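Local coordinates for protein 2,3-dihydroxy-2,3-dihydrophenylpropionate dehydrogenase (Pseudomonas sp. MC1, PDB 5XTF) that probably oxidises the cis-dihydrodiol of naphthalene to 1,2-dihydroxynaphthalene, using NAD(+) as hydride acceptor, as a tetrameric short-chain dehydrogenase/reductase, at residues 156-161 and 196-201. Sequence-based numbering, arbitrary orientation.
Sequences MTASVS and VNAVSP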
loop_
_atom_site.group_PDB
_atom_site.type_symbol
_atom_site.label_atom_id
_atom_site.label_comp_id
_atom_site.label_asym_id
_atom_site.label_seq_id
_atom_site.Cartn_x
_atom_site.Cartn_y
_atom_site.Cartn_z
ATOM N N MET B 156 -3.090 -14.059 12.174
ATOM C CA MET B 156 -4.043 -14.494 11.176
ATOM C C MET B 156 -3.313 -14.900 9.908
ATOM O O MET B 156 -2.274 -14.332 9.551
ATOM C CB MET B 156 -5.053 -13.394 10.849
ATOM C CG MET B 156 -6.052 -13.108 11.961
ATOM S SD MET B 156 -7.014 -11.610 11.649
ATOM C CE MET B 156 -6.061 -10.372 12.511
ATOM N N THR B 157 -3.857 -15.891 9.230
ATOM C CA THR B 157 -3.400 -16.227 7.894
ATOM C C THR B 157 -4.151 -15.338 6.901
ATOM O O THR B 157 -5.382 -15.420 6.776
ATOM C CB THR B 157 -3.623 -17.715 7.606
ATOM O OG1 THR B 157 -2.800 -18.512 8.475
ATOM C CG2 THR B 157 -3.306 -18.042 6.161
ATOM N N ALA B 158 -3.413 -14.450 6.239
ATOM C CA ALA B 158 -3.931 -13.683 5.117
ATOM C C ALA B 158 -3.647 -14.479 3.853
ATOM O O ALA B 158 -3.924 -15.681 3.821
ATOM C CB ALA B 158 -3.302 -12.290 5.075
ATOM N N SER B 159 -3.062 -13.851 2.832
ATOM C CA SER B 159 -2.844 -14.501 1.540
ATOM C C SER B 159 -2.104 -13.536 0.612
ATOM O O SER B 159 -2.114 -12.317 0.822
ATOM C CB SER B 159 -4.184 -14.938 0.917
ATOM O OG SER B 159 -4.028 -15.492 -0.371
ATOM N N VAL B 160 -1.458 -14.090 -0.421
ATOM C CA VAL B 160 -0.943 -13.218 -1.478
ATOM C C VAL B 160 -2.100 -12.502 -2.150
ATOM O O VAL B 160 -1.939 -11.390 -2.676
ATOM C CB VAL B 160 -0.093 -13.999 -2.507
ATOM C CG1 VAL B 160 -0.946 -14.973 -3.291
ATOM C CG2 VAL B 160 0.621 -13.032 -3.463
ATOM N N SER B 161 -3.287 -13.114 -2.130
ATOM C CA SER B 161 -4.508 -12.491 -2.619
ATOM C C SER B 161 -4.925 -11.281 -1.795
ATOM O O SER B 161 -5.813 -10.535 -2.225
ATOM C CB SER B 161 -5.642 -13.517 -2.636
ATOM O OG SER B 161 -5.457 -14.485 -3.664
ATOM N N VAL B 196 -1.303 -7.988 17.253
ATOM C CA VAL B 196 -2.082 -8.620 16.192
ATOM C C VAL B 196 -1.335 -8.459 14.878
ATOM O O VAL B 196 -1.005 -7.337 14.484
ATOM C CB VAL B 196 -3.498 -8.027 16.053
ATOM C CG1 VAL B 196 -4.322 -8.921 15.156
ATOM C CG2 VAL B 196 -4.181 -7.858 17.406
ATOM N N ASN B 197 -1.092 -9.569 14.189
ATOM C CA ASN B 197 -0.302 -9.568 12.968
ATOM C C ASN B 197 -0.849 -10.625 12.026
ATOM O O ASN B 197 -1.810 -11.331 12.338
ATOM C CB ASN B 197 1.172 -9.834 13.255
ATOM C CG ASN B 197 1.786 -8.781 14.129
ATOM O OD1 ASN B 197 2.007 -7.658 13.688
ATOM N ND2 ASN B 197 2.062 -9.134 15.387
ATOM N N ALA B 198 -0.224 -10.735 10.860
ATOM C CA ALA B 198 -0.675 -11.695 9.868
ATOM C C ALA B 198 0.487 -12.144 9.007
ATOM O O ALA B 198 1.487 -11.445 8.857
ATOM C CB ALA B 198 -1.773 -11.123 8.967
ATOM N N VAL B 199 0.322 -13.328 8.436
ATOM C CA VAL B 199 1.226 -13.889 7.448
ATOM C C VAL B 199 0.448 -14.050 6.150
ATOM O O VAL B 199 -0.677 -14.554 6.164
ATOM C CB VAL B 199 1.782 -15.248 7.907
ATOM C CG1 VAL B 199 2.701 -15.816 6.855
ATOM C CG2 VAL B 199 2.490 -15.105 9.218
ATOM N N SER B 200 1.043 -13.632 5.032
ATOM C CA SER B 200 0.403 -13.756 3.724
ATOM C C SER B 200 1.161 -14.754 2.870
ATOM O O SER B 200 2.064 -14.371 2.118
ATOM C CB SER B 200 0.337 -12.400 3.023
ATOM O OG SER B 200 -0.554 -11.543 3.694
ATOM N N PRO B 201 0.845 -16.039 2.946
ATOM C CA PRO B 201 1.522 -17.019 2.094
ATOM C C PRO B 201 0.937 -17.029 0.690
ATOM O O PRO B 201 -0.154 -16.514 0.430
ATOM C CB PRO B 201 1.253 -18.343 2.815
ATOM C CG PRO B 201 -0.075 -18.102 3.492
ATOM C CD PRO B 201 -0.054 -16.674 3.924
#
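The ring of Pro-201 meets Thr-157 through its CG-CD side, the threonine methyl CG2 standing 4.2 Å from Pro-201 CD, with the two side chains crossing at about a right angle. Past the ring, the flat carbonyl group of Pro-201 accepts a hydrogen bond from Val-160, with N 2.9 Å from O but 36° out of the carbonyl plane, and not on a lone pair. Upstream, the flat peptides meet as neighbouring parallel strands: Met-156 N donates a hydrogen bond to Asn-197 O, Val-199 N donates one to Met-156 O, and Ala-158 N donates one of 2.7 Å to Val-199 O. On the Met-156/Ala-198 face, both side chains pack on Val-183 of helix 170-190, the crossover of this right-handed beta-alpha-beta unit. The long thioether of Met-156 bends at its end to put CE tightly, at 3.5 Å, against Val-196 CG1. On the Thr-157/Val-199 face, branched Val-199 packs on Pro-249, Tyr-250 and Leu-253 of helix 248-254, while Thr-157 OG1 is hydrogen-bonded to Asn-104 and Tyr-250. Ala-158 is small enough for its CB to sit 3.2 Å from Ser-200 OG, which is hydrogen-bonded to His-163. Beyond the paired strands, Ser-159 holds OG anti to its backbone N (chi1 176°), where it accepts a hydrogen bond from Ser-161 N in an ST turn and is also hydrogen-bonded to Tyr-172. Tyr-172 and Lys-176 fit the YxxxK motif of short-chain dehydrogenases, and Ser-159 is consistent with the family's catalytic serine. Apolar packing and backbone pairing thus hold the strand end, while hydrogen bonds from Thr-157 OG1 to Asn-104 and between Ala-158 O and Lys-176 link it to NAD(+)-binding residues, though the cofactor is absent from this chain.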